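Local structure of (R)-2-hydroxyglutaryl-CoA dehydratase activating ATPase (Acidaminococcus fermentans, 1HUX) at residues Asn96-Ile101 with Gly207-Val212; Ala14-Ile19 with Ala242-Ala247; Ser147-Leu152 with Ala219-Val224. The protein hydrolyses ATP slowly and uses it to drive electron transfer that activates 2-hydroxyglutaryl-CoA dehydratase, as a homodimer sharing one [4Fe-4S] cluster. All blocks are in the same frame, centred on the assembly; numbering follows the deposited sequence.

Contact 1. Residues Asn96-Ile101 with Gly207-Val212; sequences NVHTVI and GIVKDV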
loop_
_atom_site.group_PDB
_atom_site.type_symbol
_atom_site.label_atom_id
_atom_site.label_comp_id
_atom_site.label_asym_id
_atom_site.label_seq_id
_atom_site.Cartn_x
_atom_site.Cartn_y
_atom_site.Cartn_z
ATOM N N ASN A 96 15.433 -15.149 -27.939
ATOM C CA ASN A 96 16.253 -13.981 -27.636
ATOM C C ASN A 96 15.892 -13.186 -26.392
ATOM O O ASN A 96 16.324 -12.041 -26.232
ATOM C CB ASN A 96 16.262 -13.055 -28.842
ATOM C CG ASN A 96 16.721 -13.764 -30.095
ATOM O OD1 ASN A 96 17.717 -14.491 -30.065
ATOM N ND2 ASN A 96 16.007 -13.559 -31.202
ATOM N N VAL A 97 15.105 -13.780 -25.506
ATOM C CA VAL A 97 14.739 -13.078 -24.288
ATOM C C VAL A 97 16.002 -12.792 -23.514
ATOM O O VAL A 97 16.985 -13.522 -23.623
ATOM C CB VAL A 97 13.818 -13.917 -23.367
ATOM C CG1 VAL A 97 12.481 -14.096 -24.012
ATOM C CG2 VAL A 97 14.455 -15.274 -23.065
ATOM N N HIS A 98 15.967 -11.725 -22.732
ATOM C CA HIS A 98 17.096 -11.348 -21.891
ATOM C C HIS A 98 16.513 -10.672 -20.674
ATOM O O HIS A 98 17.141 -10.592 -19.616
ATOM C CB HIS A 98 18.030 -10.413 -22.645
ATOM C CG HIS A 98 18.931 -11.122 -23.613
ATOM N ND1 HIS A 98 19.912 -12.008 -23.211
ATOM C CD2 HIS A 98 19.001 -11.072 -24.967
ATOM C CE1 HIS A 98 20.547 -12.468 -24.274
ATOM N NE2 HIS A 98 20.015 -11.915 -25.353
ATOM N N THR A 99 15.277 -10.217 -20.843
ATOM C CA THR A 99 14.549 -9.547 -19.779
ATOM C C THR A 99 13.106 -10.033 -19.764
ATOM O O THR A 99 12.394 -9.982 -20.781
ATOM C CB THR A 99 14.582 -7.989 -19.953
ATOM O OG1 THR A 99 15.930 -7.510 -19.804
ATOM C CG2 THR A 99 13.705 -7.319 -18.906
ATOM N N VAL A 100 12.684 -10.506 -18.594
ATOM C CA VAL A 100 11.333 -11.026 -18.411
ATOM C C VAL A 100 10.581 -10.270 -17.326
ATOM O O VAL A 100 10.990 -10.243 -16.161
ATOM C CB VAL A 100 11.342 -12.546 -18.014
ATOM C CG1 VAL A 100 9.930 -13.011 -17.751
ATOM C CG2 VAL A 100 11.949 -13.407 -19.128
ATOM N N ILE A 101 9.476 -9.654 -17.714
ATOM C CA ILE A 101 8.651 -8.941 -16.754
ATOM C C ILE A 101 7.469 -9.840 -16.400
ATOM O O ILE A 101 6.625 -10.101 -17.255
ATOM C CB ILE A 101 8.112 -7.637 -17.349
ATOM C CG1 ILE A 101 9.280 -6.743 -17.744
ATOM C CG2 ILE A 101 7.234 -6.929 -16.332
ATOM C CD1 ILE A 101 8.855 -5.459 -18.406
ATOM N N GLY A 207 17.703 -3.427 -15.415
ATOM C CA GLY A 207 18.093 -3.003 -16.736
ATOM C C GLY A 207 17.325 -3.712 -17.817
ATOM O O GLY A 207 17.330 -4.936 -17.885
ATOM N N ILE A 208 16.664 -2.937 -18.668
ATOM C CA ILE A 208 15.906 -3.515 -19.755
ATOM C C ILE A 208 16.794 -3.929 -20.893
ATOM O O ILE A 208 17.285 -3.081 -21.652
ATOM C CB ILE A 208 14.875 -2.547 -20.331
ATOM C CG1 ILE A 208 13.723 -2.395 -19.350
ATOM C CG2 ILE A 208 14.374 -3.043 -21.677
ATOM C CD1 ILE A 208 13.861 -1.178 -18.465
ATOM N N VAL A 209 17.006 -5.223 -21.038
ATOM C CA VAL A 209 17.806 -5.675 -22.142
ATOM C C VAL A 209 16.895 -6.000 -23.306
ATOM O O VAL A 209 15.683 -6.090 -23.177
ATOM C CB VAL A 209 18.612 -6.940 -21.792
ATOM C CG1 VAL A 209 19.413 -7.405 -23.027
ATOM C CG2 VAL A 209 19.538 -6.620 -20.638
ATOM N N LYS A 210 17.534 -6.188 -24.437
ATOM C CA LYS A 210 16.899 -6.533 -25.664
ATOM C C LYS A 210 16.003 -7.733 -25.556
ATOM O O LYS A 210 16.301 -8.692 -24.879
ATOM C CB LYS A 210 17.976 -6.779 -26.690
ATOM C CG LYS A 210 17.744 -5.883 -27.856
ATOM C CD LYS A 210 18.917 -5.745 -28.814
ATOM C CE LYS A 210 18.394 -4.785 -29.875
ATOM N NZ LYS A 210 19.407 -4.489 -30.942
ATOM N N ASP A 211 14.885 -7.643 -26.267
ATOM C CA ASP A 211 13.859 -8.683 -26.295
ATOM C C ASP A 211 13.254 -8.915 -24.928
ATOM O O ASP A 211 13.527 -9.879 -24.219
ATOM C CB ASP A 211 14.420 -9.953 -26.918
ATOM C CG ASP A 211 13.995 -10.112 -28.351
ATOM O OD1 ASP A 211 12.771 -10.250 -28.555
ATOM O OD2 ASP A 211 14.839 -10.043 -29.267
ATOM N N VAL A 212 12.432 -7.935 -24.540
ATOM C CA VAL A 212 11.716 -7.923 -23.295
ATOM C C VAL A 212 10.409 -8.671 -23.499
ATOM O O VAL A 212 9.731 -8.468 -24.502
ATOM C CB VAL A 212 11.396 -6.465 -22.857
ATOM C CG1 VAL A 212 10.765 -6.479 -21.437
ATOM C CG2 VAL A 212 12.635 -5.638 -22.851
#
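Thr99 and Val212 form a parallel beta bridge, with Thr99 CA 4.8 Å from Val212 CA. Here strands 99-104 and 212-215 begin beside each other, in one of the two mixed sheets of the actin fold. Ahead of the bridge the pairing is less regular. His98 N gives Asp211 O a weak hydrogen bond of 3.4 Å, and Val97 CA directs a CA-H...O contact at the same oxygen. Val212 CA makes a similar contact to Thr99 O, at 3.3 Å. Further on, backbone bonds of Thr99 and of Ile101 with Val213 carry the pairing into the sheet.

The Thr99 hydroxyl stands anti to its own carbonyl carbon (chi1 -65°). There OG1 accepts a hydrogen bond from Val209 N, 2.8 Å long with an N-H...O angle of 157°. This ties the loop after helix 184-204 to the sheet face that carries Thr99 and Val212. Thr99 and Val212 point the same way, side by side. Val212 CG1 also meets Ile101 CD1 at 3.7 Å, making a small apolar patch. Leu232 of helix 222-232 touches Ile101 as well.

His98 CB packs on Val209 CG1. Lys210 O lies at the edge of the His98 ring, near its plane, and ND1 is bonded to Val113 O of strand 107-114. Asp211 OD1 forms a salt bridge with Lys237, while OD2 lies 3.4 Å from Asn96 CB.

Contact 2. Residues Ala14-Ile19 with Ala242-Ala247; sequences ASKCII and AQYNGA. With ADP (adenosine-5'-diphosphate), chain D.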
loop_
_atom_site.group_PDB
_atom_site.type_symbol
_atom_site.label_atom_id
_atom_site.label_comp_id
_atom_site.label_asym_id
_atom_site.label_seq_id
_atom_site.Cartn_x
_atom_site.Cartn_y
_atom_site.Cartn_z
ATOM N N ALA A 14 -3.666 -18.774 -8.845
ATOM C CA ALA A 14 -4.075 -19.930 -9.606
ATOM C C ALA A 14 -2.968 -20.948 -9.677
ATOM O O ALA A 14 -1.835 -20.679 -9.294
ATOM C CB ALA A 14 -4.466 -19.501 -11.000
ATOM N N SER A 15 -3.313 -22.125 -10.179
ATOM C CA SER A 15 -2.360 -23.207 -10.335
ATOM C C SER A 15 -2.404 -23.560 -11.814
ATOM O O SER A 15 -3.468 -23.909 -12.345
ATOM C CB SER A 15 -2.783 -24.397 -9.475
ATOM O OG SER A 15 -1.732 -25.321 -9.339
ATOM N N LYS A 16 -1.261 -23.427 -12.487
ATOM C CA LYS A 16 -1.172 -23.731 -13.919
ATOM C C LYS A 16 -0.371 -25.011 -14.107
ATOM O O LYS A 16 0.517 -25.330 -13.299
ATOM C CB LYS A 16 -0.497 -22.587 -14.697
ATOM C CG LYS A 16 -1.328 -21.292 -14.897
ATOM C CD LYS A 16 -1.519 -20.517 -13.604
ATOM C CE LYS A 16 -0.201 -20.138 -12.947
ATOM N NZ LYS A 16 -0.431 -19.502 -11.614
ATOM N N CYS A 17 -0.695 -25.745 -15.171
ATOM C CA CYS A 17 -0.027 -26.996 -15.474
ATOM C C CYS A 17 0.314 -27.120 -16.932
ATOM O O CYS A 17 -0.438 -26.686 -17.817
ATOM C CB CYS A 17 -0.897 -28.186 -15.090
ATOM S SG CYS A 17 -0.859 -28.644 -13.351
ATOM N N ILE A 18 1.461 -27.745 -17.173
ATOM C CA ILE A 18 1.926 -27.989 -18.523
ATOM C C ILE A 18 2.499 -29.401 -18.655
ATOM O O ILE A 18 3.139 -29.921 -17.733
ATOM C CB ILE A 18 3.009 -26.959 -18.934
ATOM C CG1 ILE A 18 2.347 -25.613 -19.244
ATOM C CG2 ILE A 18 3.785 -27.464 -20.166
ATOM C CD1 ILE A 18 1.480 -25.633 -20.503
ATOM N N ILE A 19 2.241 -30.020 -19.807
ATOM C CA ILE A 19 2.757 -31.352 -20.116
ATOM C C ILE A 19 3.333 -31.279 -21.520
ATOM O O ILE A 19 2.636 -30.886 -22.467
ATOM C CB ILE A 19 1.637 -32.434 -20.136
ATOM C CG1 ILE A 19 1.072 -32.655 -18.736
ATOM C CG2 ILE A 19 2.189 -33.756 -20.639
ATOM C CD1 ILE A 19 -0.127 -33.623 -18.727
ATOM N N ALA A 242 1.415 -16.916 -22.028
ATOM C CA ALA A 242 1.959 -16.006 -21.036
ATOM C C ALA A 242 1.804 -16.472 -19.593
ATOM O O ALA A 242 2.792 -16.578 -18.866
ATOM C CB ALA A 242 1.335 -14.635 -21.211
ATOM N N GLN A 243 0.573 -16.768 -19.183
ATOM C CA GLN A 243 0.303 -17.186 -17.804
ATOM C C GLN A 243 0.745 -18.611 -17.471
ATOM O O GLN A 243 0.774 -19.009 -16.300
ATOM C CB GLN A 243 -1.190 -17.016 -17.507
ATOM C CG GLN A 243 -1.593 -17.332 -16.075
ATOM C CD GLN A 243 -3.047 -16.988 -15.800
ATOM O OE1 GLN A 243 -3.875 -16.907 -16.731
ATOM N NE2 GLN A 243 -3.376 -16.799 -14.524
ATOM N N TYR A 244 1.096 -19.371 -18.503
ATOM C CA TYR A 244 1.526 -20.749 -18.325
ATOM C C TYR A 244 3.038 -20.861 -18.409
ATOM O O TYR A 244 3.592 -21.963 -18.497
ATOM C CB TYR A 244 0.916 -21.640 -19.405
ATOM C CG TYR A 244 -0.593 -21.691 -19.386
ATOM C CD1 TYR A 244 -1.349 -20.912 -20.265
ATOM C CD2 TYR A 244 -1.268 -22.511 -18.487
ATOM C CE1 TYR A 244 -2.742 -20.948 -20.245
ATOM C CE2 TYR A 244 -2.658 -22.556 -18.461
ATOM C CZ TYR A 244 -3.389 -21.769 -19.340
ATOM O OH TYR A 244 -4.767 -21.777 -19.298
ATOM N N ASN A 245 3.714 -19.720 -18.383
ATOM C CA ASN A 245 5.166 -19.705 -18.485
ATOM C C ASN A 245 5.835 -20.418 -17.321
ATOM O O ASN A 245 6.711 -21.247 -17.512
ATOM C CB ASN A 245 5.666 -18.263 -18.559
ATOM C CG ASN A 245 7.104 -18.174 -19.032
ATOM O OD1 ASN A 245 7.651 -17.084 -19.236
ATOM N ND2 ASN A 245 7.728 -19.327 -19.211
ATOM N N GLY A 246 5.422 -20.096 -16.108
ATOM C CA GLY A 246 6.041 -20.728 -14.957
ATOM C C GLY A 246 5.948 -22.240 -15.030
ATOM O O GLY A 246 6.883 -22.958 -14.666
ATOM N N ALA A 247 4.803 -22.724 -15.505
ATOM C CA ALA A 247 4.578 -24.152 -15.612
ATOM C C ALA A 247 5.450 -24.680 -16.737
ATOM O O ALA A 247 6.167 -25.673 -16.568
ATOM C CB ALA A 247 3.097 -24.430 -15.896
HETATM P PB ADP D . 0.107 -16.290 -9.278
HETATM O O1B ADP D . 1.388 -15.530 -9.478
HETATM O O2B ADP D . 0.138 -17.768 -9.775
HETATM O O3B ADP D . -0.480 -16.153 -7.885
HETATM P PA ADP D . -0.983 -15.530 -11.767
HETATM O O1A ADP D . -1.714 -16.708 -12.353
HETATM O O2A ADP D . 0.305 -15.154 -12.353
HETATM O O3A ADP D . -0.900 -15.712 -10.185
HETATM O "O5'" ADP D . -1.969 -14.321 -11.716
HETATM C "C5'" ADP D . -2.372 -13.775 -12.857
HETATM C "C4'" ADP D . -2.993 -12.440 -12.689
HETATM O "O4'" ADP D . -3.568 -12.026 -13.965
HETATM C "C3'" ADP D . -4.169 -12.222 -11.594
HETATM O "O3'" ADP D . -4.112 -10.899 -11.006
HETATM C "C2'" ADP D . -5.363 -12.495 -12.488
HETATM O "O2'" ADP D . -6.655 -11.922 -12.103
HETATM C "C1'" ADP D . -4.896 -11.876 -13.799
HETATM N N9 ADP D . -5.693 -12.190 -15.007
HETATM C C8 ADP D . -6.099 -13.411 -15.360
HETATM N N7 ADP D . -6.759 -13.413 -16.441
HETATM C C5 ADP D . -6.799 -12.080 -16.833
HETATM C C6 ADP D . -7.356 -11.382 -17.957
HETATM N N6 ADP D . -8.053 -12.010 -18.946
HETATM N N1 ADP D . -7.177 -10.030 -18.023
HETATM C C2 ADP D . -6.499 -9.406 -17.047
HETATM N N3 ADP D . -5.936 -9.975 -15.962
HETATM C C4 ADP D . -6.126 -11.320 -15.920
#
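Lys16 and Gln243 both grip O1A, an alpha-phosphate oxygen of ADP. The bond from Gln243 NE2 to ADP O1A is 2.7 Å and nearly straight, at 165°. Lys16 NZ gives ADP O1A a longer bond of 3.2 Å. The same ammonium nitrogen lies 2.6 Å from ADP O2B, on the beta-phosphate, and donates to Ala14 O from above the carbonyl plane.

The two side chains reach the nucleotide in different ways. Gln243 is extended, with CG anti to its backbone N (chi1 -176°). Lys16 bends twice, at chi2 and chi3, and its CG comes within 3.4 Å of Gln243 O. Tyr244 CD2 also touches Lys16 CG, at 3.8 Å, and the Tyr244 ring makes a cation-pi contact with Lys29.

Further along strand 14-21 the contact is apolar. Ile18 CG1 meets Ala247 CB at 3.6 Å, and Ile18 CD1 touches Tyr244 CB. The start of helix 245-257 thus packs against the first beta-hairpin of the actin fold.

Lys16 and Gln243 are ATP-binding residues from distant parts of the chain. The lysine's positive charge would probably offset the negative charge of both phosphates, while the glutamine adds a neutral N-H to O1A.

Contact 3. Residues Ser147-Leu152 with Ala219-Val224; sequences SDLAEL and AQNYGV. With ADP (adenosine-5'-diphosphate), chain D.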
loop_
_atom_site.group_PDB
_atom_site.type_symbol
_atom_site.label_atom_id
_atom_site.label_comp_id
_atom_site.label_asym_id
_atom_site.label_seq_id
_atom_site.Cartn_x
_atom_site.Cartn_y
_atom_site.Cartn_z
ATOM N N SER A 147 -10.797 -8.384 -16.472
ATOM C CA SER A 147 -10.470 -8.801 -17.834
ATOM C C SER A 147 -11.084 -7.886 -18.897
ATOM O O SER A 147 -11.024 -8.163 -20.100
ATOM C CB SER A 147 -10.916 -10.246 -18.053
ATOM O OG SER A 147 -12.105 -10.498 -17.330
ATOM N N ASP A 148 -11.662 -6.782 -18.448
ATOM C CA ASP A 148 -12.278 -5.818 -19.360
ATOM C C ASP A 148 -11.449 -4.538 -19.408
ATOM O O ASP A 148 -11.461 -3.808 -20.411
ATOM C CB ASP A 148 -13.696 -5.506 -18.891
ATOM C CG ASP A 148 -14.689 -6.587 -19.272
ATOM O OD1 ASP A 148 -15.675 -6.755 -18.525
ATOM O OD2 ASP A 148 -14.493 -7.253 -20.321
ATOM N N LEU A 149 -10.738 -4.287 -18.305
ATOM C CA LEU A 149 -9.868 -3.131 -18.163
ATOM C C LEU A 149 -9.083 -2.874 -19.451
ATOM O O LEU A 149 -9.135 -1.783 -20.018
ATOM C CB LEU A 149 -8.906 -3.345 -16.995
ATOM C CG LEU A 149 -9.367 -2.882 -15.602
ATOM C CD1 LEU A 149 -10.782 -3.363 -15.314
ATOM C CD2 LEU A 149 -8.400 -3.402 -14.539
ATOM N N ALA A 150 -8.376 -3.881 -19.940
ATOM C CA ALA A 150 -7.614 -3.676 -21.155
ATOM C C ALA A 150 -8.471 -3.068 -22.260
ATOM O O ALA A 150 -8.130 -2.017 -22.818
ATOM C CB ALA A 150 -7.001 -4.987 -21.625
ATOM N N GLU A 151 -9.590 -3.722 -22.563
ATOM C CA GLU A 151 -10.497 -3.267 -23.617
ATOM C C GLU A 151 -11.045 -1.869 -23.404
ATOM O O GLU A 151 -11.194 -1.101 -24.358
ATOM C CB GLU A 151 -11.670 -4.229 -23.754
ATOM C CG GLU A 151 -11.275 -5.604 -24.212
ATOM C CD GLU A 151 -12.463 -6.527 -24.318
ATOM O OE1 GLU A 151 -13.394 -6.207 -25.093
ATOM O OE2 GLU A 151 -12.465 -7.567 -23.622
ATOM N N LEU A 152 -11.359 -1.540 -22.156
ATOM C CA LEU A 152 -11.909 -0.230 -21.849
ATOM C C LEU A 152 -10.876 0.879 -21.998
ATOM O O LEU A 152 -11.066 1.817 -22.790
ATOM C CB LEU A 152 -12.492 -0.227 -20.434
ATOM C CG LEU A 152 -13.768 -1.069 -20.323
ATOM C CD1 LEU A 152 -14.242 -1.107 -18.881
ATOM C CD2 LEU A 152 -14.849 -0.489 -21.236
ATOM N N ALA A 219 -0.292 -10.281 -17.893
ATOM C CA ALA A 219 0.311 -10.135 -19.204
ATOM C C ALA A 219 -0.762 -9.904 -20.260
ATOM O O ALA A 219 -0.570 -9.129 -21.202
ATOM C CB ALA A 219 1.126 -11.368 -19.540
ATOM N N GLN A 220 -1.900 -10.567 -20.094
ATOM C CA GLN A 220 -3.003 -10.447 -21.042
ATOM C C GLN A 220 -3.448 -9.005 -21.231
ATOM O O GLN A 220 -3.725 -8.572 -22.356
ATOM C CB GLN A 220 -4.175 -11.286 -20.560
ATOM C CG GLN A 220 -3.879 -12.763 -20.548
ATOM C CD GLN A 220 -4.830 -13.515 -19.663
ATOM O OE1 GLN A 220 -6.043 -13.395 -19.799
ATOM N NE2 GLN A 220 -4.286 -14.301 -18.744
ATOM N N ASN A 221 -3.508 -8.272 -20.119
ATOM C CA ASN A 221 -3.920 -6.870 -20.118
ATOM C C ASN A 221 -3.013 -6.048 -21.032
ATOM O O ASN A 221 -1.998 -5.522 -20.592
ATOM C CB ASN A 221 -3.860 -6.320 -18.691
ATOM C CG ASN A 221 -4.565 -4.974 -18.552
ATOM O OD1 ASN A 221 -4.486 -4.119 -19.438
ATOM N ND2 ASN A 221 -5.244 -4.772 -17.424
ATOM N N TYR A 222 -3.374 -5.940 -22.308
ATOM C CA TYR A 222 -2.563 -5.181 -23.244
ATOM C C TYR A 222 -2.597 -3.695 -22.913
ATOM O O TYR A 222 -1.837 -2.903 -23.470
ATOM C CB TYR A 222 -3.024 -5.429 -24.683
ATOM C CG TYR A 222 -4.474 -5.130 -24.950
ATOM C CD1 TYR A 222 -4.924 -3.819 -25.072
ATOM C CD2 TYR A 222 -5.407 -6.162 -25.081
ATOM C CE1 TYR A 222 -6.275 -3.536 -25.318
ATOM C CE2 TYR A 222 -6.764 -5.891 -25.329
ATOM C CZ TYR A 222 -7.187 -4.571 -25.445
ATOM O OH TYR A 222 -8.512 -4.263 -25.672
ATOM N N GLY A 223 -3.492 -3.311 -22.014
ATOM C CA GLY A 223 -3.545 -1.923 -21.615
ATOM C C GLY A 223 -2.258 -1.723 -20.847
ATOM O O GLY A 223 -1.459 -0.846 -21.149
ATOM N N VAL A 224 -2.054 -2.578 -19.859
ATOM C CA VAL A 224 -0.867 -2.533 -19.036
ATOM C C VAL A 224 0.404 -2.685 -19.871
ATOM O O VAL A 224 1.312 -1.859 -19.803
ATOM C CB VAL A 224 -0.882 -3.655 -17.994
ATOM C CG1 VAL A 224 0.443 -3.685 -17.248
ATOM C CG2 VAL A 224 -2.063 -3.461 -17.039
HETATM P PB ADP D . 0.107 -16.290 -9.278
HETATM O O1B ADP D . 1.388 -15.530 -9.478
HETATM O O2B ADP D . 0.138 -17.768 -9.775
HETATM O O3B ADP D . -0.480 -16.153 -7.885
HETATM P PA ADP D . -0.983 -15.530 -11.767
HETATM O O1A ADP D . -1.714 -16.708 -12.353
HETATM O O2A ADP D . 0.305 -15.154 -12.353
HETATM O O3A ADP D . -0.900 -15.712 -10.185
HETATM O "O5'" ADP D . -1.969 -14.321 -11.716
HETATM C "C5'" ADP D . -2.372 -13.775 -12.857
HETATM C "C4'" ADP D . -2.993 -12.440 -12.689
HETATM O "O4'" ADP D . -3.568 -12.026 -13.965
HETATM C "C3'" ADP D . -4.169 -12.222 -11.594
HETATM O "O3'" ADP D . -4.112 -10.899 -11.006
HETATM C "C2'" ADP D . -5.363 -12.495 -12.488
HETATM O "O2'" ADP D . -6.655 -11.922 -12.103
HETATM C "C1'" ADP D . -4.896 -11.876 -13.799
HETATM N N9 ADP D . -5.693 -12.190 -15.007
HETATM C C8 ADP D . -6.099 -13.411 -15.360
HETATM N N7 ADP D . -6.759 -13.413 -16.441
HETATM C C5 ADP D . -6.799 -12.080 -16.833
HETATM C C6 ADP D . -7.356 -11.382 -17.957
HETATM N N6 ADP D . -8.053 -12.010 -18.946
HETATM N N1 ADP D . -7.177 -10.030 -18.023
HETATM C C2 ADP D . -6.499 -9.406 -17.047
HETATM N N3 ADP D . -5.936 -9.975 -15.962
HETATM C C4 ADP D . -6.126 -11.320 -15.920
#
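Two helix starts, those of 149-153 and 222-232, meet beside the adenine end of the ADP pocket, where Ala150 faces Asn221, Tyr222 and Gly223. Ala150 CA comes within 4.5 Å of Gly223 CA. Ala150 CB sits over the centre of one face of the Tyr222 ring, a CH-pi contact of 3.8 Å from CB to the ring centroid and only 9° off the ring normal. With CG between the backbone N and the carbonyl carbon (chi1 56°), the ring starts out on the side of Ala150. The hydroxyl beyond the ring reaches the neighbouring residue, with Tyr222 OH near Glu151 CA and 3.4 Å from Glu151 CG.

Asn221 is the N-cap of helix 222-232. Its OD1 accepts from Val224 N at 2.9 Å, the donor lying above the carbonyl plane, and more weakly from Gly223 N. Asn221 OD1 also lies 3.4 Å from Ala150 CB, and Asn221 ND2 faces Leu149 CB at 4.0 Å. An alanine here would probably leave Val224 N and Gly223 N without their cap and open a gap beside Ala150 and Leu149.

The residues just before each helix line the nucleotide. Gln220 OE1 is 2.6 Å from ADP N6, and Ser147 CB is 3.5 Å from the same nitrogen. The turn with Gly217, which leads into a capped helix beside the base, resembles the adenosine motif of actin-fold ATPases.

In the fold
Along the chain the segments come in the order 14-19, 96-101, 147-152, 207-212, 219-224, 242-247. Contact 2 therefore encloses the other two, whose segments alternate. The three centres lie 20 to 21 Å apart. Contact 1 pairs two strands of the second mixed sheet, away from the nucleotide. Strand 212-215 then leads to 219-224, so contacts 1 and 3 share this part of the fold. Contact 2 joins the first sheet to helix 245-257. Contacts 2 and 3 touch through Gln243 with Gln220 and Ala242 with Ala219. Both reach ADP, one at the phosphates and one at adenine, so the nucleotide bridges the two halves of the actin fold.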